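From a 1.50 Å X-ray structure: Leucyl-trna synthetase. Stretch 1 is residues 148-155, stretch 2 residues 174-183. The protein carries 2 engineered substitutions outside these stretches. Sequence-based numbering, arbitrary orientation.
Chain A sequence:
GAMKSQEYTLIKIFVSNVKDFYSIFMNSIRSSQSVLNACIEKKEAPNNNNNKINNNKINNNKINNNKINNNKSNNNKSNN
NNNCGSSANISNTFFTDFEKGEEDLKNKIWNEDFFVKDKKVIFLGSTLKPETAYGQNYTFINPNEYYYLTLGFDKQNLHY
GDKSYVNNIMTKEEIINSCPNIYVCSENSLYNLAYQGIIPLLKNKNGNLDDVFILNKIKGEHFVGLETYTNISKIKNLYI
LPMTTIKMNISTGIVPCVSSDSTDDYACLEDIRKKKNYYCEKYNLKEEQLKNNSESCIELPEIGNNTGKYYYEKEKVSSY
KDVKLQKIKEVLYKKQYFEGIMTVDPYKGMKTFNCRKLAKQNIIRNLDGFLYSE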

# COMPACT_ATOMS: atom_id res chain seq x y z
N TYR A 148 -6.48 2.25 -9.29
CA TYR A 148 -7.90 2.07 -9.41
C TYR A 148 -8.56 2.02 -8.04
O TYR A 148 -8.02 1.53 -7.10
CB TYR A 148 -8.20 0.76 -10.21
CG TYR A 148 -7.85 0.92 -11.66
CD1 TYR A 148 -6.51 0.97 -12.07
CD2 TYR A 148 -8.83 1.01 -12.64
CE1 TYR A 148 -6.16 1.10 -13.41
CE2 TYR A 148 -8.50 1.11 -14.00
CZ TYR A 148 -7.16 1.17 -14.37
OH TYR A 148 -6.80 1.29 -15.70
N LEU A 149 -9.78 2.59 -7.98
CA LEU A 149 -10.60 2.54 -6.78
C LEU A 149 -11.78 1.63 -7.10
O LEU A 149 -12.47 1.86 -8.08
CB LEU A 149 -11.15 3.96 -6.39
CG LEU A 149 -10.11 4.85 -5.73
CD1 LEU A 149 -8.91 5.19 -6.57
CD2 LEU A 149 -10.86 6.12 -5.35
N THR A 150 -12.01 0.64 -6.22
CA THR A 150 -13.06 -0.35 -6.37
C THR A 150 -13.53 -0.86 -4.99
O THR A 150 -12.73 -0.91 -4.02
CB THR A 150 -12.58 -1.55 -7.23
OG1 THR A 150 -13.74 -2.24 -7.65
CG2 THR A 150 -11.70 -2.45 -6.45
N LEU A 151 -14.80 -1.20 -4.91
CA LEU A 151 -15.42 -1.62 -3.66
C LEU A 151 -15.17 -3.10 -3.40
O LEU A 151 -15.17 -3.89 -4.37
CB LEU A 151 -16.92 -1.32 -3.69
CG LEU A 151 -17.41 0.16 -3.54
CD1 LEU A 151 -18.84 0.29 -4.00
CD2 LEU A 151 -17.23 0.51 -2.08
N GLY A 152 -14.89 -3.49 -2.17
CA GLY A 152 -14.65 -4.90 -1.88
C GLY A 152 -15.02 -5.26 -0.47
O GLY A 152 -15.48 -4.39 0.33
N PHE A 153 -14.76 -6.51 -0.16
CA PHE A 153 -15.17 -7.10 1.09
C PHE A 153 -14.09 -6.96 2.15
O PHE A 153 -12.88 -6.95 1.86
CB PHE A 153 -15.44 -8.59 0.88
CG PHE A 153 -16.47 -8.88 -0.20
CD1 PHE A 153 -17.81 -8.65 0.05
CD2 PHE A 153 -16.09 -9.38 -1.45
CE1 PHE A 153 -18.78 -8.87 -0.90
CE2 PHE A 153 -17.07 -9.65 -2.42
CZ PHE A 153 -18.41 -9.39 -2.15
N ASP A 154 -14.56 -6.90 3.40
CA ASP A 154 -13.67 -6.78 4.55
C ASP A 154 -13.04 -8.11 4.90
O ASP A 154 -11.93 -8.13 5.45
CB ASP A 154 -14.41 -6.21 5.78
CG ASP A 154 -13.46 -5.68 6.84
OD1 ASP A 154 -12.65 -4.75 6.52
OD2 ASP A 154 -13.50 -6.19 7.98
N LYS A 155 -13.76 -9.19 4.60
CA LYS A 155 -13.33 -10.57 4.81
C LYS A 155 -13.51 -11.32 3.49
O LYS A 155 -14.48 -11.07 2.79
CB LYS A 155 -14.23 -11.19 5.88
CG LYS A 155 -13.83 -12.58 6.30
CD LYS A 155 -14.43 -12.96 7.65
CE LYS A 155 -15.94 -13.00 7.60
NZ LYS A 155 -16.44 -13.81 8.73
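Stretch 2, residues 174-183: EIINSCPNIY

Stretch 2 reaches the strand 148-152 as the end of a helix, a short turn and a strand. The helix closes at Ser 178, Cys 179 is the first residue to leave helical phi/psi, and from Asn 181 to Tyr 183 the chain runs extended and antiparallel to its neighbour, the two strand directions 150° apart. Two hydrogen-bonded pairs set the register. Thr 150 and Tyr 183 exchange both bonds, Thr 150 N to Tyr 183 O at 3.0 Å and Tyr 183 N to Thr 150 O at 2.7 Å; Gly 152 and Asn 181 do the same, with Gly 152 N to Asn 181 O at 2.9 Å and Asn 181 N to Gly 152 O at 3.3 Å. Between them Leu 151 faces Ile 182 without such bonds, their CA atoms 4.6 Å apart.

Leu 151, the most covered residue, joins helix end and strand into one apolar patch. Its CB lies 3.7 Å from Ile 175 CG2 and 3.8 Å from Cys 179 CB, while its CD2 is 3.8 Å from Ile 182 CG1.

Tyr 183 governs the other face, which it shares with Thr 150 and Asn 181. Its ring passes over Gly 152, with CE2 3.7 Å from Gly 152 CA; a CB there would clash with that atom, so the bare backbone makes room for the ring. The phenol thus reaches past the strand's end, where Tyr 183 OH donates to Phe 153 O at 2.6 Å and accepts from Asn 181 ND2 at 3.0 Å. The same amide nitrogen, Asn 181 ND2, donates to Asp 154 OD1 at 2.9 Å, tying the loop down.

Phe 153 starts away from stretch 2, but its ring returns to place one face under Cys 179 SG, 4.0 Å from the ring centroid.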

# COMPACT_ATOMS: atom_id res chain seq x y z
N GLU A 174 -26.02 -4.07 -5.61
CA GLU A 174 -25.57 -5.11 -4.69
C GLU A 174 -24.16 -4.82 -4.16
O GLU A 174 -23.92 -5.02 -2.99
CB GLU A 174 -25.65 -6.50 -5.32
CG GLU A 174 -27.08 -6.99 -5.44
CD GLU A 174 -27.21 -8.24 -6.29
OE1 GLU A 174 -26.23 -8.62 -7.02
OE2 GLU A 174 -28.32 -8.83 -6.22
N ILE A 175 -23.26 -4.36 -5.00
CA ILE A 175 -21.87 -4.03 -4.58
C ILE A 175 -21.86 -2.88 -3.56
O ILE A 175 -21.22 -2.97 -2.50
CB ILE A 175 -20.96 -3.66 -5.78
CG1 ILE A 175 -20.83 -4.92 -6.67
CG2 ILE A 175 -19.57 -3.20 -5.36
CD1 ILE A 175 -20.19 -4.67 -8.03
N ILE A 176 -22.66 -1.87 -3.86
CA ILE A 176 -22.75 -0.74 -2.96
C ILE A 176 -23.33 -1.18 -1.61
O ILE A 176 -22.90 -0.68 -0.55
CB ILE A 176 -23.57 0.39 -3.64
CG1 ILE A 176 -22.82 0.99 -4.83
CG2 ILE A 176 -23.79 1.53 -2.68
CD1 ILE A 176 -23.66 1.88 -5.75
N ASN A 177 -24.33 -2.06 -1.64
CA ASN A 177 -24.96 -2.55 -0.42
C ASN A 177 -24.20 -3.62 0.37
O ASN A 177 -24.57 -3.92 1.53
CB ASN A 177 -26.36 -3.05 -0.73
CG ASN A 177 -27.27 -1.93 -1.24
OD1 ASN A 177 -27.03 -0.79 -0.93
ND2 ASN A 177 -28.28 -2.26 -2.03
N SER A 178 -23.17 -4.21 -0.25
CA SER A 178 -22.52 -5.35 0.37
C SER A 178 -21.03 -5.18 0.70
O SER A 178 -20.50 -5.93 1.53
CB SER A 178 -22.70 -6.55 -0.51
OG SER A 178 -24.05 -6.79 -0.85
N CYS A 179 -20.37 -4.23 0.05
CA CYS A 179 -18.92 -4.09 0.10
C CYS A 179 -18.55 -2.85 0.92
O CYS A 179 -18.79 -1.69 0.47
CB CYS A 179 -18.38 -3.96 -1.31
SG CYS A 179 -18.63 -5.44 -2.29
N PRO A 180 -17.98 -3.06 2.12
CA PRO A 180 -17.81 -1.86 3.02
C PRO A 180 -16.56 -1.05 2.77
O PRO A 180 -16.40 0.02 3.38
CB PRO A 180 -17.72 -2.49 4.40
CG PRO A 180 -17.07 -3.82 4.13
CD PRO A 180 -17.75 -4.30 2.88
N ASN A 181 -15.64 -1.52 1.94
CA ASN A 181 -14.33 -0.89 1.77
C ASN A 181 -14.12 -0.41 0.36
O ASN A 181 -14.48 -1.14 -0.61
CB ASN A 181 -13.20 -1.89 2.13
CG ASN A 181 -13.30 -2.39 3.55
OD1 ASN A 181 -13.92 -1.72 4.40
ND2 ASN A 181 -12.73 -3.54 3.85
N ILE A 182 -13.58 0.80 0.21
CA ILE A 182 -13.07 1.30 -1.03
C ILE A 182 -11.61 0.90 -1.05
O ILE A 182 -10.83 1.44 -0.32
CB ILE A 182 -13.21 2.81 -1.19
CG1 ILE A 182 -14.68 3.18 -1.24
CG2 ILE A 182 -12.51 3.29 -2.44
CD1 ILE A 182 -14.95 4.62 -0.90
N TYR A 183 -11.22 -0.04 -1.95
CA TYR A 183 -9.83 -0.36 -2.14
C TYR A 183 -9.14 0.39 -3.25
O TYR A 183 -9.74 0.66 -4.27
CB TYR A 183 -9.70 -1.87 -2.40
CG TYR A 183 -10.05 -2.77 -1.23
CD1 TYR A 183 -9.49 -2.56 0.04
CD2 TYR A 183 -10.99 -3.81 -1.35
CE1 TYR A 183 -9.79 -3.38 1.12
CE2 TYR A 183 -11.31 -4.64 -0.27
CZ TYR A 183 -10.70 -4.43 0.97
OH TYR A 183 -10.96 -5.16 2.10
O HOH W 1 -14.73 -2.74 6.79